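Local atomic coordinates of probable sugar ABC transporter, sugar-binding protein (Streptococcus pneumoniae, PDB entry 2W7Y), a protein that binds blood-group A-trisaccharide and probably delivers such host glycans to an ABC transporter for uptake into the cell. Residues 86-99 / 105-119. Sequence-based numbering, arbitrary orientation.
With A2G (2-acetamido-2-deoxy-alpha-D-galactopyranose), chain C; GAL (beta-D-galactopyranose), chain B; FUC (alpha-L-fucopyranose), chain D.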
ATOM      1  N   LEU A  86       1.942  12.480  -6.006  1.00 23.23           N
ATOM      2  CA  LEU A  86       0.512  12.777  -5.938  1.00 23.29           C
ATOM      3  C   LEU A  86       0.153  13.559  -4.685  1.00 23.30           C
ATOM      4  O   LEU A  86      -0.807  14.334  -4.686  1.00 23.50           O
ATOM      5  CB  LEU A  86      -0.320  11.490  -5.980  1.00 23.29           C
ATOM      6  CG  LEU A  86      -0.599  10.833  -7.333  1.00 23.38           C
ATOM      7  CD1 LEU A  86      -1.217   9.454  -7.118  1.00 23.27           C
ATOM      8  CD2 LEU A  86      -1.501  11.702  -8.201  1.00 23.46           C
ATOM      9  N   LYS A  87       0.920  13.344  -3.618  1.00 23.27           N
ATOM     10  CA  LYS A  87       0.711  14.044  -2.349  1.00 23.26           C
ATOM     11  C   LYS A  87       0.941  15.548  -2.478  1.00 23.28           C
ATOM     12  O   LYS A  87       0.301  16.332  -1.777  1.00 23.32           O
ATOM     13  CB  LYS A  87       1.607  13.469  -1.252  1.00 23.16           C
ATOM     14  CG  LYS A  87       1.239  12.059  -0.824  1.00 23.30           C
ATOM     15  CD  LYS A  87       1.878  11.666   0.510  1.00 23.41           C
ATOM     16  CE  LYS A  87       3.400  11.618   0.449  1.00 23.58           C
ATOM     17  NZ  LYS A  87       3.905  10.640  -0.550  1.00 23.84           N
ATOM     18  N   ASP A  88       1.851  15.938  -3.371  1.00 23.24           N
ATOM     19  CA  ASP A  88       2.130  17.347  -3.650  1.00 23.15           C
ATOM     20  C   ASP A  88       0.928  18.068  -4.267  1.00 23.22           C
ATOM     21  O   ASP A  88       0.614  19.186  -3.867  1.00 23.08           O
ATOM     22  CB  ASP A  88       3.367  17.498  -4.542  1.00 23.14           C
ATOM     23  CG  ASP A  88       4.670  17.178  -3.811  1.00 23.31           C
ATOM     24  OD1 ASP A  88       4.641  16.852  -2.604  1.00 23.27           O
ATOM     25  OD2 ASP A  88       5.735  17.257  -4.457  1.00 23.52           O
ATOM     26  N   ILE A  89       0.253  17.426  -5.223  1.00 23.39           N
ATOM     27  CA  ILE A  89      -0.977  17.983  -5.812  1.00 23.57           C
ATOM     28  C   ILE A  89      -2.001  18.329  -4.735  1.00 23.55           C
ATOM     29  O   ILE A  89      -2.575  19.416  -4.747  1.00 23.65           O
ATOM     30  CB  ILE A  89      -1.612  17.047  -6.888  1.00 23.53           C
ATOM     31  CG1 ILE A  89      -0.858  17.155  -8.210  1.00 23.66           C
ATOM     32  CG2 ILE A  89      -3.064  17.418  -7.165  1.00 23.61           C
ATOM     33  CD1 ILE A  89       0.307  16.230  -8.308  1.00 24.28           C
HETATM   34  N   MSE A  90      -2.203  17.404  -3.802  1.00 23.70           N
HETATM   35  CA  MSE A  90      -3.124  17.591  -2.682  1.00 24.03           C
HETATM   36  C   MSE A  90      -2.652  18.669  -1.704  1.00 23.56           C
HETATM   37  O   MSE A  90      -3.394  19.609  -1.415  1.00 23.48           O
HETATM   38  CB  MSE A  90      -3.340  16.261  -1.950  1.00 23.75           C
HETATM   39  CG  MSE A  90      -4.170  16.361  -0.674  1.00 24.15           C
HETATM   40 SE   MSE A  90      -4.505  14.622   0.157  1.00 25.98          SE
HETATM   41  CE  MSE A  90      -2.664  14.057   0.478  1.00 23.60           C
ATOM     42  N   ASN A  91      -1.425  18.521  -1.204  1.00 23.40           N
ATOM     43  CA  ASN A  91      -0.879  19.393  -0.155  1.00 23.23           C
ATOM     44  C   ASN A  91      -0.669  20.848  -0.578  1.00 23.17           C
ATOM     45  O   ASN A  91      -0.800  21.765   0.241  1.00 23.02           O
ATOM     46  CB  ASN A  91       0.437  18.821   0.395  1.00 23.33           C
ATOM     47  CG  ASN A  91       0.262  17.462   1.064  1.00 23.23           C
ATOM     48  OD1 ASN A  91      -0.784  17.154   1.640  1.00 23.27           O
ATOM     49  ND2 ASN A  91       1.303  16.645   0.994  1.00 23.42           N
ATOM     50  N   ASN A  92      -0.332  21.054  -1.850  1.00 23.07           N
ATOM     51  CA  ASN A  92      -0.211  22.404  -2.392  1.00 23.20           C
ATOM     52  C   ASN A  92      -1.563  23.108  -2.490  1.00 23.17           C
ATOM     53  O   ASN A  92      -1.642  24.326  -2.350  1.00 23.14           O
ATOM     54  CB  ASN A  92       0.501  22.404  -3.750  1.00 23.25           C
ATOM     55  CG  ASN A  92       1.982  22.047  -3.643  1.00 23.70           C
ATOM     56  OD1 ASN A  92       2.601  22.185  -2.582  1.00 24.06           O
ATOM     57  ND2 ASN A  92       2.556  21.585  -4.751  1.00 23.62           N
ATOM     58  N   LYS A  93      -2.625  22.339  -2.718  1.00 23.17           N
ATOM     59  CA  LYS A  93      -3.974  22.900  -2.712  1.00 23.16           C
ATOM     60  C   LYS A  93      -4.530  23.098  -1.301  1.00 23.05           C
ATOM     61  O   LYS A  93      -5.174  24.111  -1.034  1.00 22.94           O
ATOM     62  CB  LYS A  93      -4.927  22.083  -3.592  1.00 23.09           C
ATOM     63  CG  LYS A  93      -4.539  22.099  -5.065  1.00 23.43           C
ATOM     64  CD  LYS A  93      -5.735  22.006  -5.994  1.00 23.85           C
ATOM     65  CE  LYS A  93      -5.287  22.120  -7.448  1.00 24.59           C
ATOM     66  NZ  LYS A  93      -6.423  22.295  -8.407  1.00 24.88           N
ATOM     67  N   VAL A  94      -4.264  22.146  -0.403  1.00 23.05           N
ATOM     68  CA  VAL A  94      -4.663  22.250   1.014  1.00 23.00           C
ATOM     69  C   VAL A  94      -4.117  23.529   1.662  1.00 23.17           C
ATOM     70  O   VAL A  94      -4.846  24.235   2.364  1.00 23.02           O
ATOM     71  CB  VAL A  94      -4.268  20.984   1.830  1.00 23.08           C
ATOM     72  CG1 VAL A  94      -4.493  21.184   3.330  1.00 22.95           C
ATOM     73  CG2 VAL A  94      -5.051  19.773   1.348  1.00 22.74           C
ATOM     74  N   ALA A  95      -2.836  23.817   1.422  1.00 23.32           N
ATOM     75  CA  ALA A  95      -2.272  25.136   1.711  1.00 23.50           C
ATOM     76  C   ALA A  95      -2.932  26.130   0.763  1.00 23.61           C
ATOM     77  O   ALA A  95      -2.928  25.924  -0.448  1.00 24.15           O
ATOM     78  CB  ALA A  95      -0.762  25.132   1.523  1.00 23.33           C
ATOM     79  N   SER A  96      -3.497  27.196   1.321  1.00 23.63           N
ATOM     80  CA  SER A  96      -4.384  28.140   0.603  1.00 23.52           C
ATOM     81  C   SER A  96      -5.848  27.659   0.539  1.00 23.32           C
ATOM     82  O   SER A  96      -6.658  28.194  -0.224  1.00 23.32           O
ATOM     83  CB  SER A  96      -3.835  28.568  -0.777  1.00 23.44           C
ATOM     84  OG  SER A  96      -4.048  27.586  -1.771  1.00 23.44           O
ATOM     85  N   GLY A  97      -6.163  26.653   1.355  1.00 23.14           N
ATOM     86  CA  GLY A  97      -7.541  26.263   1.662  1.00 22.89           C
ATOM     87  C   GLY A  97      -8.367  25.654   0.547  1.00 22.88           C
ATOM     88  O   GLY A  97      -9.585  25.837   0.500  1.00 22.84           O
ATOM     89  N   GLU A  98      -7.712  24.918  -0.343  1.00 22.81           N
ATOM     90  CA  GLU A  98      -8.394  24.306  -1.482  1.00 22.98           C
ATOM     91  C   GLU A  98      -8.166  22.790  -1.539  1.00 22.95           C
ATOM     92  O   GLU A  98      -7.498  22.215  -0.675  1.00 22.77           O
ATOM     93  CB  GLU A  98      -7.956  24.987  -2.788  1.00 23.02           C
ATOM     94  CG  GLU A  98      -8.341  26.465  -2.876  1.00 23.24           C
ATOM     95  CD  GLU A  98      -7.682  27.195  -4.031  1.00 23.68           C
ATOM     96  OE1 GLU A  98      -7.605  28.442  -3.972  1.00 24.34           O
ATOM     97  OE2 GLU A  98      -7.242  26.538  -4.999  1.00 24.26           O
ATOM     98  N   PHE A  99      -8.741  22.146  -2.547  1.00 22.91           N
ATOM     99  CA  PHE A  99      -8.566  20.715  -2.755  1.00 23.10           C
ATOM    100  C   PHE A  99      -8.719  20.409  -4.246  1.00 23.21           C
ATOM    101  O   PHE A  99      -9.525  21.056  -4.923  1.00 23.17           O
ATOM    102  CB  PHE A  99      -9.580  19.918  -1.922  1.00 23.18           C
ATOM    103  CG  PHE A  99      -9.131  18.523  -1.587  1.00 23.33           C
ATOM    104  CD1 PHE A  99      -8.179  18.301  -0.589  1.00 23.25           C
ATOM    105  CD2 PHE A  99      -9.655  17.425  -2.268  1.00 23.58           C
ATOM    106  CE1 PHE A  99      -7.757  17.013  -0.278  1.00 23.22           C
ATOM    107  CE2 PHE A  99      -9.235  16.131  -1.970  1.00 23.59           C
ATOM    108  CZ  PHE A  99      -8.286  15.925  -0.973  1.00 23.60           C
ATOM    109  N   LEU A 105      -5.553   8.883  -4.694  1.00 22.85           N
ATOM    110  CA  LEU A 105      -4.374   8.947  -3.849  1.00 22.75           C
ATOM    111  C   LEU A 105      -3.494   7.704  -3.943  1.00 22.71           C
ATOM    112  O   LEU A 105      -2.350   7.728  -3.493  1.00 22.92           O
ATOM    113  CB  LEU A 105      -4.784   9.226  -2.401  1.00 22.81           C
ATOM    114  CG  LEU A 105      -5.253  10.658  -2.132  1.00 22.68           C
ATOM    115  CD1 LEU A 105      -5.771  10.783  -0.718  1.00 22.83           C
ATOM    116  CD2 LEU A 105      -4.113  11.653  -2.383  1.00 23.09           C
ATOM    117  N   ALA A 106      -4.033   6.634  -4.525  1.00 22.62           N
ATOM    118  CA  ALA A 106      -3.271   5.417  -4.843  1.00 22.78           C
ATOM    119  C   ALA A 106      -2.575   4.774  -3.639  1.00 22.67           C
ATOM    120  O   ALA A 106      -1.428   4.329  -3.741  1.00 22.49           O
ATOM    121  CB  ALA A 106      -2.266   5.692  -5.961  1.00 22.54           C
ATOM    122  N   GLY A 107      -3.281   4.730  -2.511  1.00 22.66           N
ATOM    123  CA  GLY A 107      -2.748   4.170  -1.270  1.00 22.78           C
ATOM    124  C   GLY A 107      -2.316   5.224  -0.261  1.00 22.77           C
ATOM    125  O   GLY A 107      -2.252   4.947   0.939  1.00 22.46           O
ATOM    126  N   ASN A 108      -2.005   6.426  -0.754  1.00 22.78           N
ATOM    127  CA  ASN A 108      -1.584   7.536   0.100  1.00 23.05           C
ATOM    128  C   ASN A 108      -2.711   8.012   1.002  1.00 23.10           C
ATOM    129  O   ASN A 108      -3.872   7.976   0.613  1.00 23.24           O
ATOM    130  CB  ASN A 108      -1.054   8.705  -0.735  1.00 23.07           C
ATOM    131  CG  ASN A 108       0.249   8.379  -1.444  1.00 23.10           C
ATOM    132  OD1 ASN A 108       0.311   8.363  -2.676  1.00 23.28           O
ATOM    133  ND2 ASN A 108       1.296   8.119  -0.670  1.00 22.84           N
ATOM    134  N   ALA A 109      -2.362   8.450   2.208  1.00 23.25           N
ATOM    135  CA  ALA A 109      -3.354   8.907   3.178  1.00 23.31           C
ATOM    136  C   ALA A 109      -3.838  10.316   2.861  1.00 23.38           C
ATOM    137  O   ALA A 109      -3.083  11.138   2.327  1.00 23.45           O
ATOM    138  CB  ALA A 109      -2.790   8.844   4.593  1.00 23.18           C
ATOM    139  N   VAL A 110      -5.101  10.579   3.188  1.00 23.38           N
ATOM    140  CA  VAL A 110      -5.677  11.922   3.091  1.00 23.40           C
ATOM    141  C   VAL A 110      -4.977  12.851   4.079  1.00 23.45           C
ATOM    142  O   VAL A 110      -4.602  12.436   5.184  1.00 23.44           O
ATOM    143  CB  VAL A 110      -7.218  11.919   3.343  1.00 23.41           C
ATOM    144  CG1 VAL A 110      -7.798  13.327   3.285  1.00 23.53           C
ATOM    145  CG2 VAL A 110      -7.926  11.039   2.322  1.00 23.31           C
ATOM    146  N   SER A 111      -4.777  14.098   3.661  1.00 23.46           N
ATOM    147  CA  SER A 111      -4.251  15.136   4.537  1.00 23.32           C
ATOM    148  C   SER A 111      -5.176  15.317   5.738  1.00 23.26           C
ATOM    149  O   SER A 111      -6.395  15.439   5.579  1.00 23.20           O
ATOM    150  CB  SER A 111      -4.120  16.451   3.772  1.00 23.27           C
ATOM    151  OG  SER A 111      -3.832  17.524   4.649  1.00 23.31           O
ATOM    152  N   LEU A 112      -4.593  15.312   6.933  1.00 23.27           N
ATOM    153  CA  LEU A 112      -5.346  15.538   8.168  1.00 23.28           C
ATOM    154  C   LEU A 112      -5.792  16.996   8.291  1.00 23.21           C
ATOM    155  O   LEU A 112      -6.834  17.281   8.884  1.00 23.33           O
ATOM    156  CB  LEU A 112      -4.526  15.113   9.390  1.00 23.35           C
ATOM    157  CG  LEU A 112      -4.183  13.620   9.562  1.00 23.57           C
ATOM    158  CD1 LEU A 112      -3.291  13.418  10.785  1.00 23.59           C
ATOM    159  CD2 LEU A 112      -5.430  12.740   9.663  1.00 23.52           C
ATOM    160  N   ALA A 113      -4.998  17.902   7.724  1.00 23.11           N
ATOM    161  CA  ALA A 113      -5.339  19.321   7.642  1.00 23.04           C
ATOM    162  C   ALA A 113      -6.520  19.569   6.700  1.00 23.11           C
ATOM    163  O   ALA A 113      -7.302  20.492   6.914  1.00 23.18           O
ATOM    164  CB  ALA A 113      -4.128  20.131   7.200  1.00 22.99           C
ATOM    165  N   ALA A 114      -6.636  18.748   5.657  1.00 23.17           N
ATOM    166  CA  ALA A 114      -7.752  18.833   4.717  1.00 23.13           C
ATOM    167  C   ALA A 114      -9.074  18.446   5.384  1.00 23.15           C
ATOM    168  O   ALA A 114     -10.108  19.081   5.151  1.00 22.94           O
ATOM    169  CB  ALA A 114      -7.493  17.967   3.506  1.00 23.09           C
ATOM    170  N   ILE A 115      -9.023  17.409   6.219  1.00 23.08           N
ATOM    171  CA  ILE A 115     -10.186  16.955   6.977  1.00 23.19           C
ATOM    172  C   ILE A 115     -10.613  17.981   8.040  1.00 23.25           C
ATOM    173  O   ILE A 115     -11.809  18.233   8.210  1.00 23.32           O
ATOM    174  CB  ILE A 115      -9.945  15.550   7.592  1.00 23.24           C
ATOM    175  CG1 ILE A 115      -9.887  14.492   6.481  1.00 22.91           C
ATOM    176  CG2 ILE A 115     -11.022  15.203   8.626  1.00 23.25           C
ATOM    177  CD1 ILE A 115      -9.120  13.243   6.857  1.00 23.44           C
ATOM    178  N   GLU A 116      -9.640  18.582   8.728  1.00 23.27           N
ATOM    179  CA  GLU A 116      -9.918  19.599   9.757  1.00 23.42           C
ATOM    180  C   GLU A 116     -10.569  20.854   9.156  1.00 23.33           C
ATOM    181  O   GLU A 116     -11.434  21.477   9.781  1.00 23.29           O
ATOM    182  CB  GLU A 116      -8.643  19.968  10.546  1.00 23.31           C
ATOM    183  CG  GLU A 116      -7.898  21.209  10.023  1.00 23.87           C
ATOM    184  CD  GLU A 116      -6.564  21.491  10.715  1.00 24.05           C
ATOM    185  OE1 GLU A 116      -6.365  21.043  11.868  1.00 24.53           O
ATOM    186  OE2 GLU A 116      -5.717  22.184  10.097  1.00 23.70           O
ATOM    187  N   GLN A 117     -10.145  21.209   7.944  1.00 23.23           N
ATOM    188  CA  GLN A 117     -10.654  22.381   7.239  1.00 23.21           C
ATOM    189  C   GLN A 117     -11.859  22.021   6.374  1.00 23.22           C
ATOM    190  O   GLN A 117     -12.370  22.871   5.637  1.00 23.12           O
ATOM    191  CB  GLN A 117      -9.558  22.981   6.354  1.00 23.18           C
ATOM    192  CG  GLN A 117      -8.462  23.731   7.091  1.00 23.21           C
ATOM    193  CD  GLN A 117      -7.357  24.202   6.160  1.00 23.49           C
ATOM    194  OE1 GLN A 117      -6.185  23.888   6.367  1.00 23.60           O
ATOM    195  NE2 GLN A 117      -7.724  24.951   5.126  1.00 23.62           N
ATOM    196  N   LYS A 118     -12.308  20.768   6.504  1.00 23.31           N
ATOM    197  CA  LYS A 118     -13.305  20.110   5.623  1.00 23.25           C
ATOM    198  C   LYS A 118     -13.217  20.454   4.137  1.00 23.20           C
ATOM    199  O   LYS A 118     -14.213  20.814   3.497  1.00 23.33           O
ATOM    200  CB  LYS A 118     -14.753  20.207   6.143  1.00 23.21           C
ATOM    201  CG  LYS A 118     -15.093  21.419   6.958  1.00 23.34           C
ATOM    202  CD  LYS A 118     -15.131  21.096   8.440  1.00 23.64           C
ATOM    203  CE  LYS A 118     -16.524  20.682   8.887  1.00 23.31           C
ATOM    204  NZ  LYS A 118     -16.672  20.807  10.365  1.00 23.33           N
ATOM    205  N   LEU A 119     -12.010  20.310   3.605  1.00 23.17           N
ATOM    206  CA  LEU A 119     -11.733  20.475   2.183  1.00 23.21           C
ATOM    207  C   LEU A 119     -12.191  19.246   1.393  1.00 23.09           C
ATOM    208  O   LEU A 119     -12.220  19.265   0.161  1.00 22.95           O
ATOM    209  CB  LEU A 119     -10.229  20.697   1.984  1.00 23.29           C
ATOM    210  CG  LEU A 119      -9.571  22.082   2.101  1.00 23.26           C
ATOM    211  CD1 LEU A 119     -10.355  23.088   2.933  1.00 23.15           C
ATOM    212  CD2 LEU A 119      -8.137  21.958   2.618  1.00 22.67           C
TER
HETATM  213  O5  A2G C   3       2.968   0.409  -4.123  1.00 15.14           O
HETATM  214  C1  A2G C   3       2.016   1.337  -3.537  1.00 14.61           C
HETATM  215  C2  A2G C   3       2.796   2.334  -2.695  1.00 14.31           C
HETATM  216  N2  A2G C   3       1.910   3.333  -2.098  1.00 13.82           N
HETATM  217  C3  A2G C   3       3.805   3.075  -3.582  1.00 14.75           C
HETATM  218  O3  A2G C   3       4.481   4.082  -2.827  1.00 15.05           O
HETATM  219  C4  A2G C   3       4.789   2.088  -4.214  1.00 15.13           C
HETATM  220  O4  A2G C   3       5.581   1.460  -3.198  1.00 15.66           O
HETATM  221  C5  A2G C   3       3.993   1.028  -4.987  1.00 15.36           C
HETATM  222  C6  A2G C   3       4.902  -0.047  -5.579  1.00 14.71           C
HETATM  223  O6  A2G C   3       4.082  -1.055  -6.173  1.00 15.36           O
HETATM  224  C7  A2G C   3       1.908   3.582  -0.793  1.00 13.20           C
HETATM  225  O7  A2G C   3       2.606   2.996   0.034  1.00 12.15           O
HETATM  226  C8  A2G C   3       0.932   4.676  -0.368  1.00 13.02           C
HETATM  227  C1  GAL B   1      -1.098   1.079  -7.311  1.00 16.73           C
HETATM  228  C2  GAL B   1      -0.122   1.855  -6.425  1.00 16.42           C
HETATM  229  C3  GAL B   1       0.292   1.019  -5.211  1.00 16.01           C
HETATM  230  C4  GAL B   1      -0.917   0.393  -4.507  1.00 15.18           C
HETATM  231  C5  GAL B   1      -1.762  -0.362  -5.544  1.00 16.26           C
HETATM  232  C6  GAL B   1      -3.003  -1.046  -4.964  1.00 16.08           C
HETATM  233  O1  GAL B   1      -1.664   1.964  -8.249  1.00 20.41           O
HETATM  234  O2  GAL B   1       1.009   2.185  -7.204  1.00 16.02           O
HETATM  235  O3  GAL B   1       1.044   1.809  -4.319  1.00 15.78           O
HETATM  236  O4  GAL B   1      -1.657   1.410  -3.873  1.00 12.44           O
HETATM  237  O5  GAL B   1      -2.164   0.531  -6.565  1.00 16.42           O
HETATM  238  O6  GAL B   1      -3.399  -2.092  -5.832  1.00 15.93           O
HETATM  239  C1  FUC D   2       1.361   3.592  -7.175  1.00 15.48           C
HETATM  240  C2  FUC D   2       2.622   3.827  -8.009  1.00 14.98           C
HETATM  241  C3  FUC D   2       2.283   3.710  -9.497  1.00 15.08           C
HETATM  242  C4  FUC D   2       1.188   4.713  -9.861  1.00 14.49           C
HETATM  243  C5  FUC D   2      -0.023   4.496  -8.947  1.00 14.14           C
HETATM  244  C6  FUC D   2      -1.117   5.536  -9.163  1.00 12.44           C
HETATM  245  O2  FUC D   2       3.598   2.877  -7.663  1.00 16.07           O
HETATM  246  O3  FUC D   2       3.430   3.884 -10.301  1.00 14.27           O
HETATM  247  O4  FUC D   2       1.671   6.037  -9.731  1.00 14.34           O
HETATM  248  O5  FUC D   2       0.339   4.497  -7.573  1.00 14.38           O
HETATM  249  O   HOH W   1      -1.749  18.699   3.895  1.00 19.13           O
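Selenomethionine M90 and L105 meet in the middle of this contact. The CB of M90 points from helix 86-94 toward segment 105-119. CG lies anti to the backbone N (chi1 174°) and chi2 is also extended, which sets SE between the backbone N of S111 (3.6 Å) and L105 CD2. From SE to that CD2 the distance is 3.9 Å. A bend at chi3 (60°) then turns CE onto the carbonyl O of A109, 3.5 Å off. The two side chains run at about a right angle to each other.

Toward the helix C-terminus V94 uses both branches: CG2 rests on A114 CB (3.7 Å), while CG1 touches A113 CB and L119 CD2. L119 pushes its isobutyl end against the carbonyl of E98, with CD2 3.4 Å from that O, and its CB lies near F99 CB. F99, whose CE1 lies near A114 CB, also touches T312 of strand 311-313. Both helices finish in Schellman motifs, with G97 and K118 at the positive-phi positions.

S111 caps helix 112-116: its OG accepts from A114 N (3.2 Å, 147°). A water that donates to N91 OD1 (2.9 Å) also meets this OG, at an unusually short distance that makes the detail of the bridge doubtful. At the other end L86 CD1 reaches A106 CB, and the K87 chain crosses N108, its NZ salt-bridged to D85. Here the 105-108 type I' turn enters the sugar pocket, where A106 O accepts from GAL O4 (2.9 Å) and N108 N lies close to the A2G acetamido methyl, C8. The direct contacts are van der Waals, side chains on each other and on backbone, and the polar link between the segments runs through the water. Packing on the helix thus backs the turn while the A106 carbonyl faces the galactose, which probably helps hold that acceptor in place.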